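Local coordinates for Alr1585 protein (Nostoc sp., PDB 5C2I), which is a haem-containing DyP-type peroxidase that probably uses hydrogen peroxide to oxidise dyes and other substrates, at residues His45-Lys51 with Ile176-Arg182; Phe93-Ser99 with Ile148-Ile154; His328-Thr334 with Thr415-Ile421; Asp339-Leu344 with Asn409-Val413. The protein carries 1 engineered substitution. Numbering follows the deposited sequence.

Interaction 1 of 4, residues His45-Lys51 with Ile176-Arg182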
# COMPACT_ATOMS: atom_id res chain seq x y z
N HIS A 45 15.68 -8.84 21.30
CA HIS A 45 16.92 -8.95 22.07
C HIS A 45 16.53 -9.12 23.53
O HIS A 45 15.89 -8.24 24.10
CB HIS A 45 17.74 -7.68 21.92
CG HIS A 45 18.19 -7.40 20.53
ND1 HIS A 45 18.67 -6.17 20.15
CD2 HIS A 45 18.19 -8.17 19.41
CE1 HIS A 45 18.99 -6.21 18.87
NE2 HIS A 45 18.69 -7.40 18.39
N LEU A 46 16.90 -10.26 24.13
CA LEU A 46 16.64 -10.54 25.54
C LEU A 46 17.95 -10.60 26.29
O LEU A 46 18.78 -11.48 26.04
CB LEU A 46 15.87 -11.83 25.70
CG LEU A 46 14.59 -12.02 24.93
CD1 LEU A 46 14.05 -13.44 25.10
CD2 LEU A 46 13.56 -10.97 25.35
N PHE A 47 18.14 -9.67 27.22
CA PHE A 47 19.33 -9.63 28.04
C PHE A 47 19.05 -10.36 29.33
O PHE A 47 18.03 -10.11 29.99
CB PHE A 47 19.74 -8.19 28.35
CG PHE A 47 20.26 -7.46 27.15
CD1 PHE A 47 19.39 -6.82 26.28
CD2 PHE A 47 21.59 -7.44 26.88
CE1 PHE A 47 19.86 -6.15 25.15
CE2 PHE A 47 22.08 -6.82 25.74
CZ PHE A 47 21.23 -6.15 24.89
N LEU A 48 19.94 -11.27 29.69
CA LEU A 48 19.73 -12.19 30.76
C LEU A 48 20.71 -12.08 31.87
O LEU A 48 21.87 -11.84 31.65
CB LEU A 48 19.85 -13.63 30.25
CG LEU A 48 19.05 -13.98 29.02
CD1 LEU A 48 19.29 -15.46 28.70
CD2 LEU A 48 17.56 -13.71 29.21
N GLN A 49 20.20 -12.26 33.09
CA GLN A 49 21.01 -12.55 34.27
C GLN A 49 20.51 -13.87 34.85
O GLN A 49 19.33 -14.00 35.28
CB GLN A 49 20.86 -11.48 35.32
CG GLN A 49 21.74 -11.65 36.54
CD GLN A 49 21.48 -10.51 37.52
OE1 GLN A 49 20.81 -10.69 38.51
NE2 GLN A 49 22.00 -9.34 37.23
N PHE A 50 21.39 -14.86 34.85
CA PHE A 50 21.02 -16.19 35.34
C PHE A 50 20.80 -16.18 36.84
O PHE A 50 21.45 -15.42 37.58
CB PHE A 50 22.07 -17.22 34.90
CG PHE A 50 22.19 -17.35 33.40
CD1 PHE A 50 21.09 -17.74 32.63
CD2 PHE A 50 23.38 -17.11 32.76
CE1 PHE A 50 21.18 -17.84 31.25
CE2 PHE A 50 23.48 -17.22 31.38
CZ PHE A 50 22.38 -17.58 30.63
N LYS A 51 19.88 -17.01 37.31
CA LYS A 51 19.50 -16.96 38.72
C LYS A 51 20.56 -17.68 39.59
O LYS A 51 21.11 -18.72 39.18
CB LYS A 51 18.15 -17.61 38.93
CG LYS A 51 17.03 -16.85 38.26
CD LYS A 51 15.70 -17.53 38.52
CE LYS A 51 14.54 -16.72 37.97
NZ LYS A 51 13.28 -17.49 38.15
N ILE A 176 14.94 -20.07 34.91
CA ILE A 176 16.37 -20.10 35.23
C ILE A 176 17.10 -18.76 35.06
O ILE A 176 18.29 -18.66 35.34
CB ILE A 176 17.08 -21.25 34.46
CG1 ILE A 176 16.86 -21.20 32.94
CG2 ILE A 176 16.55 -22.58 34.95
CD1 ILE A 176 17.84 -20.31 32.20
N ALA A 177 16.40 -17.73 34.58
CA ALA A 177 17.03 -16.44 34.29
C ALA A 177 16.06 -15.30 34.50
O ALA A 177 14.86 -15.45 34.25
CB ALA A 177 17.52 -16.40 32.85
N GLU A 178 16.58 -14.16 34.93
CA GLU A 178 15.87 -12.90 34.89
C GLU A 178 16.09 -12.29 33.53
O GLU A 178 17.23 -12.24 33.05
CB GLU A 178 16.42 -11.93 35.94
CG GLU A 178 16.28 -12.41 37.38
CD GLU A 178 14.84 -12.55 37.81
OE1 GLU A 178 13.99 -11.83 37.26
OE2 GLU A 178 14.54 -13.40 38.68
N ILE A 179 15.03 -11.85 32.88
CA ILE A 179 15.18 -11.06 31.68
C ILE A 179 15.30 -9.62 32.17
O ILE A 179 14.30 -9.04 32.60
CB ILE A 179 13.99 -11.28 30.74
CG1 ILE A 179 13.95 -12.75 30.26
CG2 ILE A 179 14.07 -10.33 29.57
CD1 ILE A 179 12.69 -13.14 29.53
N VAL A 180 16.50 -9.07 32.13
CA VAL A 180 16.73 -7.76 32.76
C VAL A 180 16.45 -6.62 31.79
O VAL A 180 16.28 -5.48 32.21
CB VAL A 180 18.16 -7.64 33.37
CG1 VAL A 180 18.37 -8.71 34.43
CG2 VAL A 180 19.25 -7.71 32.30
N HIS A 181 16.41 -6.93 30.50
CA HIS A 181 16.14 -5.93 29.49
C HIS A 181 15.67 -6.58 28.21
O HIS A 181 16.13 -7.70 27.89
CB HIS A 181 17.39 -5.08 29.24
CG HIS A 181 17.13 -3.91 28.37
ND1 HIS A 181 16.26 -2.92 28.74
CD2 HIS A 181 17.52 -3.63 27.11
CE1 HIS A 181 16.18 -2.02 27.77
NE2 HIS A 181 16.94 -2.44 26.77
N ARG A 182 14.77 -5.90 27.49
CA ARG A 182 14.33 -6.34 26.17
C ARG A 182 14.34 -5.18 25.18
O ARG A 182 13.93 -4.06 25.52
CB ARG A 182 12.93 -6.96 26.24
CG ARG A 182 12.33 -7.35 24.90
CD ARG A 182 10.99 -8.09 25.02
NE ARG A 182 10.33 -8.23 23.72
CZ ARG A 182 9.47 -9.16 23.38
NH1 ARG A 182 9.14 -10.15 24.21
NH2 ARG A 182 8.94 -9.12 22.17
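Five backbone hydrogen bonds join His45-Lys51 to Ile176-Arg182, and they account for most of the polar groups between the two antiparallel strands. Phe47 N donates to His181 O (2.9 Å) while Val180 N donates to Phe47 O (2.8 Å). Gln49 and Glu178 bond reciprocally, Gln49 N to Glu178 O at 3.0 Å and Glu178 N to Gln49 O at 2.8 Å. Lys51 N closes the series on Ile176 O (3.0 Å, 167° at the hydrogen). The partners run Phe47-His181, then Leu48-Ile179, so Val180 is the extra residue of a beta bulge. This pairing belongs to the antiparallel sheet of the N-terminal ferredoxin-like half, in which strand 42-50 is also bonded on its other edge: Leu46 pairs with Val152, and Leu48 with His149 and Ala150. Leu46, Leu48, Phe50, Ala177 and Ile179 share the face covered by helices 159-176 and 55-68; Leu48 CD2 lies 3.9 Å from Ile179 CG1. Polar side chains find partners beyond the pair: His45 ND1 bonds Tyr256, Gln49 NE2 reaches Glu147 O, and His181 NE2 meets Glu183. Lys51 NZ sits 4.3 Å from Glu178 OE2, beyond a salt bridge, and bonds instead to Arg174 O.

Interaction 2 of 4, residues Phe93-Ser99 with Ile148-Ile154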
# COMPACT_ATOMS: atom_id res chain seq x y z
N PHE A 93 15.34 -17.10 13.07
CA PHE A 93 16.77 -16.98 13.21
C PHE A 93 17.11 -16.78 14.69
O PHE A 93 16.42 -16.02 15.38
CB PHE A 93 17.29 -15.76 12.41
CG PHE A 93 18.77 -15.60 12.50
CD1 PHE A 93 19.35 -14.93 13.58
CD2 PHE A 93 19.60 -16.30 11.62
CE1 PHE A 93 20.72 -14.95 13.77
CE2 PHE A 93 20.98 -16.24 11.76
CZ PHE A 93 21.53 -15.55 12.82
N ALA A 94 18.16 -17.42 15.18
CA ALA A 94 18.57 -17.19 16.59
C ALA A 94 20.09 -17.17 16.79
O ALA A 94 20.81 -18.04 16.25
CB ALA A 94 17.92 -18.21 17.50
N ASN A 95 20.54 -16.25 17.64
CA ASN A 95 21.90 -16.20 18.14
C ASN A 95 21.85 -16.31 19.67
O ASN A 95 20.84 -15.96 20.32
CB ASN A 95 22.58 -14.86 17.88
CG ASN A 95 23.12 -14.65 16.49
OD1 ASN A 95 22.93 -13.58 15.90
ND2 ASN A 95 23.87 -15.63 15.96
N PHE A 96 22.96 -16.73 20.25
CA PHE A 96 23.15 -16.69 21.70
C PHE A 96 24.55 -16.17 22.01
O PHE A 96 25.55 -16.69 21.47
CB PHE A 96 22.96 -18.08 22.30
CG PHE A 96 23.08 -18.13 23.80
CD1 PHE A 96 22.03 -17.75 24.60
CD2 PHE A 96 24.27 -18.52 24.41
CE1 PHE A 96 22.16 -17.73 25.98
CE2 PHE A 96 24.39 -18.55 25.79
CZ PHE A 96 23.32 -18.16 26.57
N PHE A 97 24.63 -15.17 22.88
CA PHE A 97 25.91 -14.56 23.27
C PHE A 97 26.13 -14.60 24.77
O PHE A 97 25.17 -14.47 25.55
CB PHE A 97 25.95 -13.11 22.81
CG PHE A 97 25.54 -12.87 21.37
CD1 PHE A 97 26.44 -12.98 20.35
CD2 PHE A 97 24.23 -12.48 21.06
CE1 PHE A 97 26.04 -12.76 19.03
CE2 PHE A 97 23.85 -12.21 19.77
CZ PHE A 97 24.74 -12.36 18.74
N LEU A 98 27.39 -14.75 25.18
CA LEU A 98 27.79 -14.70 26.59
C LEU A 98 28.70 -13.53 26.86
O LEU A 98 29.61 -13.25 26.08
CB LEU A 98 28.51 -16.00 27.02
CG LEU A 98 27.61 -17.24 27.11
CD1 LEU A 98 28.45 -18.50 27.15
CD2 LEU A 98 26.69 -17.15 28.32
N SER A 99 28.48 -12.86 28.00
CA SER A 99 29.44 -11.89 28.52
C SER A 99 30.52 -12.61 29.32
O SER A 99 30.37 -13.79 29.67
CB SER A 99 28.74 -10.88 29.44
OG SER A 99 28.33 -11.48 30.66
N ILE A 148 24.90 -8.28 33.34
CA ILE A 148 24.34 -9.03 32.24
C ILE A 148 25.23 -10.23 31.96
O ILE A 148 26.44 -10.10 31.82
CB ILE A 148 24.22 -8.13 31.02
CG1 ILE A 148 23.20 -7.02 31.31
CG2 ILE A 148 23.82 -8.93 29.79
CD1 ILE A 148 23.16 -5.95 30.23
N HIS A 149 24.59 -11.39 31.88
CA HIS A 149 25.30 -12.64 31.59
C HIS A 149 25.28 -13.07 30.15
O HIS A 149 26.21 -13.72 29.66
CB HIS A 149 24.73 -13.77 32.47
CG HIS A 149 24.98 -13.60 33.94
ND1 HIS A 149 24.24 -14.22 34.90
CD2 HIS A 149 25.91 -12.87 34.61
CE1 HIS A 149 24.68 -13.89 36.10
NE2 HIS A 149 25.70 -13.07 35.94
N ALA A 150 24.19 -12.74 29.46
CA ALA A 150 23.96 -13.28 28.13
C ALA A 150 22.95 -12.46 27.37
O ALA A 150 22.18 -11.69 27.96
CB ALA A 150 23.49 -14.73 28.24
N LEU A 151 22.97 -12.64 26.05
CA LEU A 151 22.01 -12.03 25.17
C LEU A 151 21.45 -13.15 24.29
O LEU A 151 22.21 -13.84 23.59
CB LEU A 151 22.67 -10.94 24.34
CG LEU A 151 21.87 -10.32 23.16
CD1 LEU A 151 20.53 -9.69 23.54
CD2 LEU A 151 22.73 -9.31 22.41
N VAL A 152 20.13 -13.23 24.24
CA VAL A 152 19.43 -14.05 23.25
C VAL A 152 18.91 -13.12 22.14
O VAL A 152 18.23 -12.13 22.41
CB VAL A 152 18.27 -14.78 23.92
CG1 VAL A 152 17.49 -15.58 22.93
CG2 VAL A 152 18.79 -15.68 25.02
N LEU A 153 19.17 -13.48 20.89
CA LEU A 153 18.69 -12.70 19.74
C LEU A 153 17.84 -13.65 18.90
O LEU A 153 18.31 -14.69 18.47
CB LEU A 153 19.87 -12.15 18.95
CG LEU A 153 19.59 -11.29 17.70
CD1 LEU A 153 20.83 -10.44 17.39
CD2 LEU A 153 19.21 -12.13 16.48
N ILE A 154 16.58 -13.26 18.66
CA ILE A 154 15.66 -14.01 17.81
C ILE A 154 15.08 -13.09 16.76
O ILE A 154 14.70 -11.96 17.07
CB ILE A 154 14.49 -14.61 18.62
CG1 ILE A 154 15.03 -15.43 19.80
CG2 ILE A 154 13.68 -15.58 17.74
CD1 ILE A 154 14.97 -14.67 21.06
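Across the antiparallel strands (171° between the short-segment axes, closest approach 4.6 Å), the face of Ala94, Phe96 and Leu98 has a hollow over Ala150 that Phe96 and Leu98 fill. The Phe96 ring leans over its neighbours: CZ reaches Ala150 CB at 3.8 Å and CD1 reaches Val152 CG2 at 3.9 Å. Leu98 CD2 approaches the same Ala150 CB at 4.0 Å, so two bulky groups occupy the space above one methyl. On the face of Asn95 and Phe97, Leu153 touches the edges of two rings, its CD2 4.0 Å from Phe93 CD1 and its CB 4.1 Å from Phe97 CE2, while Leu151 CD2 packs at 3.8 Å from Phe97 CD2. Reciprocal bonds at Asn95-Leu153 and Phe97-Leu151 fix this unbroken register. Ser99 OG donates to Ile148 O (2.6 Å) and, as N-cap, accepts from Gly102 N of helix 100-105. On the other edge of strand 150-156, His149 and Ala150 form a classic beta bulge opposite Leu48 of strand 42-50; strand 93-98 is an outermost strand, within this chain, of the ferredoxin-like N-terminal DyP sheet.

Interaction 3 of 4, residues His328-Thr334 with Thr415-Ile421. With HEM (protoporphyrin IX containing Fe), chain E.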
# COMPACT_ATOMS: atom_id res chain seq x y z
N HIS A 328 36.70 15.26 8.98
CA HIS A 328 35.86 14.95 10.12
C HIS A 328 34.59 14.16 9.82
O HIS A 328 33.94 13.72 10.75
CB HIS A 328 35.48 16.24 10.87
CG HIS A 328 34.62 17.16 10.07
ND1 HIS A 328 35.06 18.34 9.54
CD2 HIS A 328 33.33 17.04 9.68
CE1 HIS A 328 34.08 18.93 8.87
NE2 HIS A 328 33.03 18.15 8.94
N SER A 329 34.20 14.02 8.54
CA SER A 329 32.95 13.40 8.20
C SER A 329 32.95 11.97 8.71
O SER A 329 33.98 11.29 8.66
CB SER A 329 32.70 13.45 6.69
OG SER A 329 32.67 14.79 6.20
N HIS A 330 31.80 11.54 9.20
CA HIS A 330 31.69 10.20 9.81
C HIS A 330 32.35 9.07 8.98
O HIS A 330 33.10 8.26 9.55
CB HIS A 330 30.24 9.91 10.11
CG HIS A 330 30.01 8.58 10.78
ND1 HIS A 330 30.57 8.24 11.99
CD2 HIS A 330 29.20 7.54 10.43
CE1 HIS A 330 30.12 7.06 12.37
NE2 HIS A 330 29.27 6.63 11.45
N THR A 331 32.06 9.01 7.68
CA THR A 331 32.62 7.94 6.84
C THR A 331 34.11 7.99 6.74
O THR A 331 34.79 6.96 6.75
CB THR A 331 32.01 7.90 5.40
OG1 THR A 331 32.19 9.15 4.77
CG2 THR A 331 30.53 7.55 5.44
N ARG A 332 34.66 9.20 6.70
CA ARG A 332 36.08 9.35 6.54
C ARG A 332 36.86 9.18 7.86
O ARG A 332 38.01 8.74 7.85
CB ARG A 332 36.39 10.72 5.92
CG ARG A 332 37.82 10.86 5.42
CD ARG A 332 37.99 11.95 4.40
NE ARG A 332 39.33 11.95 3.86
CZ ARG A 332 39.72 12.66 2.80
NH1 ARG A 332 38.88 13.40 2.09
NH2 ARG A 332 40.97 12.51 2.35
N LYS A 333 36.22 9.49 8.99
CA LYS A 333 36.78 9.21 10.32
C LYS A 333 36.80 7.69 10.62
O LYS A 333 37.82 7.16 11.08
CB LYS A 333 35.94 9.87 11.39
CG LYS A 333 36.22 11.35 11.53
CD LYS A 333 37.47 11.59 12.39
CE LYS A 333 37.40 12.81 13.27
NZ LYS A 333 38.43 12.84 14.34
N THR A 334 35.71 7.00 10.28
CA THR A 334 35.58 5.60 10.63
C THR A 334 36.23 4.68 9.60
O THR A 334 36.61 3.56 9.94
CB THR A 334 34.12 5.20 10.86
OG1 THR A 334 33.36 5.45 9.67
CG2 THR A 334 33.52 5.94 12.00
N THR A 415 41.35 18.53 13.12
CA THR A 415 40.20 17.96 12.42
C THR A 415 38.93 18.07 13.24
O THR A 415 37.84 18.39 12.72
CB THR A 415 40.46 16.48 12.08
OG1 THR A 415 41.60 16.41 11.20
CG2 THR A 415 39.23 15.85 11.42
N GLY A 416 39.07 17.86 14.55
CA GLY A 416 37.94 17.88 15.46
C GLY A 416 37.35 16.49 15.55
O GLY A 416 37.68 15.61 14.76
N PRO A 417 36.45 16.27 16.51
CA PRO A 417 35.78 14.98 16.61
C PRO A 417 34.83 14.73 15.45
O PRO A 417 34.33 15.67 14.81
CB PRO A 417 35.02 15.08 17.93
CG PRO A 417 34.90 16.55 18.22
CD PRO A 417 36.02 17.24 17.52
N ASP A 418 34.57 13.44 15.18
CA ASP A 418 33.46 13.02 14.33
C ASP A 418 32.18 13.72 14.83
O ASP A 418 31.85 13.58 16.00
CB ASP A 418 33.36 11.49 14.46
CG ASP A 418 32.26 10.86 13.63
OD1 ASP A 418 31.12 11.39 13.57
OD2 ASP A 418 32.56 9.76 13.10
N PRO A 419 31.50 14.56 13.97
CA PRO A 419 30.36 15.36 14.47
C PRO A 419 29.11 14.53 14.70
O PRO A 419 28.21 14.95 15.42
CB PRO A 419 30.12 16.36 13.33
CG PRO A 419 30.56 15.60 12.11
CD PRO A 419 31.79 14.86 12.56
N LEU A 420 29.11 13.30 14.17
CA LEU A 420 28.01 12.39 14.42
C LEU A 420 28.15 11.62 15.72
O LEU A 420 27.23 11.60 16.51
CB LEU A 420 27.92 11.41 13.21
CG LEU A 420 26.65 10.60 13.10
CD1 LEU A 420 25.44 11.50 12.85
CD2 LEU A 420 26.77 9.55 11.98
N ILE A 421 29.32 11.00 15.97
CA ILE A 421 29.49 10.09 17.10
C ILE A 421 30.68 10.40 18.02
O ILE A 421 30.88 9.73 19.05
CB ILE A 421 29.67 8.60 16.64
CG1 ILE A 421 30.98 8.42 15.88
CG2 ILE A 421 28.51 8.12 15.84
CD1 ILE A 421 31.49 6.99 15.78
CHA HEM E . 28.94 4.30 8.24
CHB HEM E . 25.37 6.39 10.71
CHC HEM E . 27.41 4.94 14.85
CHD HEM E . 31.08 3.08 12.35
C1A HEM E . 27.80 5.01 8.55
C2A HEM E . 26.94 5.65 7.60
C3A HEM E . 25.95 6.24 8.30
C4A HEM E . 26.17 5.94 9.66
CMA HEM E . 24.77 7.01 7.76
CAA HEM E . 27.10 5.68 6.07
CBA HEM E . 26.48 4.53 5.27
CGA HEM E . 27.12 3.24 5.70
O1A HEM E . 28.22 2.84 5.21
O2A HEM E . 26.54 2.56 6.55
C1B HEM E . 25.62 6.13 12.06
C2B HEM E . 24.75 6.53 13.13
C3B HEM E . 25.28 6.10 14.26
C4B HEM E . 26.55 5.47 13.88
CMB HEM E . 23.47 7.26 12.95
CAB HEM E . 24.80 6.16 15.66
CBB HEM E . 23.50 6.28 16.01
C1C HEM E . 28.64 4.34 14.54
C2C HEM E . 29.61 3.95 15.45
C3C HEM E . 30.66 3.44 14.73
C4C HEM E . 30.30 3.51 13.38
CMC HEM E . 29.53 3.98 16.95
CAC HEM E . 31.95 2.93 15.19
CBC HEM E . 32.62 3.27 16.26
C1D HEM E . 30.69 3.18 11.02
C2D HEM E . 31.51 2.64 9.95
C3D HEM E . 30.95 3.01 8.80
C4D HEM E . 29.74 3.75 9.21
CMD HEM E . 32.79 1.82 10.07
CAD HEM E . 31.42 2.64 7.42
CBD HEM E . 32.48 3.60 6.87
CGD HEM E . 32.91 3.13 5.52
O1D HEM E . 32.82 3.95 4.60
O2D HEM E . 33.37 1.96 5.30
NA HEM E . 27.35 5.27 9.81
NB HEM E . 26.68 5.58 12.56
NC HEM E . 29.11 4.17 13.27
ND HEM E . 29.67 3.91 10.54
FE HEM E . 28.24 4.75 11.52
O HOH W 1 37.26 19.65 10.41
O HOH W 2 27.06 2.74 11.73
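The proximal haem site of a DyP-type peroxidase is assembled here, and His330, the residue most covered by the other segment (83 Å²), is its axial ligand. NE2 of His330 binds HEM FE at 2.1 Å, with water 2 on iron at 2.3 Å. At the other end of the imidazole, ND1 donates to Asp418 OD2 (2.7 Å, 168° at the hydrogen), a His-carboxylate pair that orients the ring and, as in other haem peroxidases, probably adds imidazolate character to the ligand. Leu420 CD2 lies 3.7 Å from the centroid of the His330 ring, 19° off its normal, making a CH-pi contact over the face. Next comes His328 (78 Å² covered), whose backbone O lies 3.0 Å from Pro419 CD. Its ND1 and Thr415 O share water 1, each at 2.7 Å, the water donating to Thr415 O. Asp418 (63 Å²) works with both carboxylate oxygens: OD1 accepts from Leu420 N (2.8 Å), an Asx turn, and from Ile421 N (3.0 Å), which makes it an Asx motif, while OD2 serves the histidine. Lys333 NZ spans from helix 330-334 to Gly416 O at 2.9 Å and also bonds the carbonyls of Phe410 and Trp404. Closer to the porphyrin, Ile421 CG2 packs 3.5 Å from HEM CHC.

Interaction 4 of 4, residues Asp339-Leu344 with Asn409-Val413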
# COMPACT_ATOMS: atom_id res chain seq x y z
N ASP A 339 43.83 7.25 4.24
CA ASP A 339 44.39 8.53 4.81
C ASP A 339 45.52 8.25 5.80
O ASP A 339 46.48 9.02 5.84
CB ASP A 339 43.34 9.38 5.56
CG ASP A 339 42.41 10.13 4.64
OD1 ASP A 339 42.73 10.36 3.44
OD2 ASP A 339 41.31 10.51 5.14
N THR A 340 45.42 7.19 6.60
CA THR A 340 46.45 6.95 7.64
C THR A 340 47.75 6.42 7.03
O THR A 340 48.85 6.69 7.54
CB THR A 340 46.02 6.00 8.78
OG1 THR A 340 45.96 4.65 8.30
CG2 THR A 340 44.69 6.42 9.39
N ALA A 341 47.62 5.74 5.90
CA ALA A 341 48.76 5.21 5.17
C ALA A 341 49.53 6.29 4.44
O ALA A 341 50.73 6.18 4.26
CB ALA A 341 48.30 4.10 4.22
N ARG A 342 48.86 7.34 3.99
CA ARG A 342 49.55 8.51 3.45
C ARG A 342 50.12 9.46 4.46
O ARG A 342 51.23 9.98 4.31
CB ARG A 342 48.58 9.41 2.73
CG ARG A 342 48.18 8.96 1.38
CD ARG A 342 47.31 10.04 0.76
NE ARG A 342 45.93 9.93 1.24
CZ ARG A 342 45.05 9.03 0.80
NH1 ARG A 342 45.38 8.17 -0.15
NH2 ARG A 342 43.82 9.00 1.29
N LEU A 343 49.28 9.79 5.43
CA LEU A 343 49.50 11.01 6.21
C LEU A 343 50.32 10.69 7.42
O LEU A 343 51.10 11.52 7.85
CB LEU A 343 48.15 11.66 6.60
CG LEU A 343 47.34 12.26 5.44
CD1 LEU A 343 45.97 12.69 5.91
CD2 LEU A 343 48.11 13.45 4.79
N LEU A 344 50.14 9.48 7.96
CA LEU A 344 50.78 9.11 9.21
C LEU A 344 51.91 8.10 9.04
O LEU A 344 52.35 7.53 10.04
CB LEU A 344 49.76 8.55 10.21
CG LEU A 344 48.50 9.36 10.49
CD1 LEU A 344 47.55 8.51 11.33
CD2 LEU A 344 48.86 10.66 11.21
N ASN A 409 42.67 15.47 16.82
CA ASN A 409 43.83 15.49 15.94
C ASN A 409 43.95 14.25 15.04
O ASN A 409 44.99 14.02 14.44
CB ASN A 409 45.10 15.72 16.74
CG ASN A 409 45.13 17.10 17.37
OD1 ASN A 409 44.39 18.02 16.95
ND2 ASN A 409 46.02 17.28 18.31
N PHE A 410 42.84 13.53 14.87
CA PHE A 410 42.81 12.48 13.87
C PHE A 410 41.88 12.85 12.70
O PHE A 410 40.75 13.25 12.93
CB PHE A 410 42.32 11.13 14.46
CG PHE A 410 42.31 10.02 13.43
CD1 PHE A 410 43.48 9.35 13.13
CD2 PHE A 410 41.19 9.78 12.64
CE1 PHE A 410 43.52 8.39 12.12
CE2 PHE A 410 41.21 8.84 11.63
CZ PHE A 410 42.38 8.14 11.36
N VAL A 411 42.27 12.62 11.45
CA VAL A 411 43.58 12.11 11.01
C VAL A 411 44.65 13.19 10.99
O VAL A 411 45.83 12.88 10.93
CB VAL A 411 43.47 11.48 9.58
CG1 VAL A 411 43.26 12.55 8.51
CG2 VAL A 411 44.71 10.63 9.27
N GLN A 412 44.25 14.46 11.04
CA GLN A 412 45.24 15.53 11.11
C GLN A 412 44.86 16.51 12.23
O GLN A 412 43.72 16.51 12.72
CB GLN A 412 45.48 16.18 9.74
CG GLN A 412 44.33 16.89 9.11
CD GLN A 412 44.78 17.79 7.94
OE1 GLN A 412 45.79 17.51 7.26
NE2 GLN A 412 44.04 18.88 7.71
N VAL A 413 45.86 17.28 12.65
CA VAL A 413 45.70 18.22 13.73
C VAL A 413 44.51 19.14 13.42
O VAL A 413 44.30 19.55 12.28
CB VAL A 413 47.00 19.06 13.95
CG1 VAL A 413 46.77 20.14 14.98
CG2 VAL A 413 48.14 18.16 14.39
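Asp339 opens the short helix 339-343 with its CA-to-CB bond directed toward the loop Asn409-Val413, and its CB comes within 4.1 Å of Val411 CG2. Its carboxylate is engaged away from that loop: OD1 accepts from Arg342 NH2 at 2.8 Å in a salt bridge within the helix, and OD2 forms another with Arg332 of the haem-side helix 330-334. Thr340 follows with a methyl group at the aromatic rim, CG2 lying 3.5 Å from Phe410 CZ near the ring plane, and 4.2 Å from Val411 CG2; its hydroxyl bonds Glu357. One turn on, Leu343 again points toward the loop and sets CD1 3.8 Å from Val411 CG1. Leu344, the first residue to leave helical phi/psi, places CD1 4.1 Å from both Phe410 CE1 and Val411 CG2, and CD2 3.8 Å from Val411 O. Val411 is the most covered residue, 89 Å² of it buried by 339-344, where it touches Asp339, Thr340, Leu343 and Leu344. The peptide bond before Val411 is cis. No hydrogen bond crosses between the segments, so this is plain apolar packing, 261 Å² in total, within the C-terminal DyP-type peroxidase region. Around it, Ala341 packs on helix 350-358, the Phe410 ring stacks on Trp404 of helix 397-405, and the loop leads on toward strand 428-431.

How the interactions relate
The contacts form two pairs on opposite sides of the chain's centre. Interactions 1 and 2, with centres 10 Å apart, are adjacent steps of one sheet: strand 42-50 of interaction 1 neighbours strand 150-156 of interaction 2, joined by Leu48 O to His149 N (2.8 Å) and Leu46 O to Val152 N (2.9 Å), both probable hydrogen bonds. Interactions 3 and 4, centres 13 Å apart, belong to the haem side, joined by the Arg332 NE to Asp339 OD2 salt bridge (2.8 Å) and by Lys333 NZ to Phe410 O (2.7 Å). Interaction 3 holds the iron ligand, His330; in interaction 4 the Asp339 side chain is about 11 Å from the haem. Nearest atoms of interactions 1 and 3 remain about 17 Å apart.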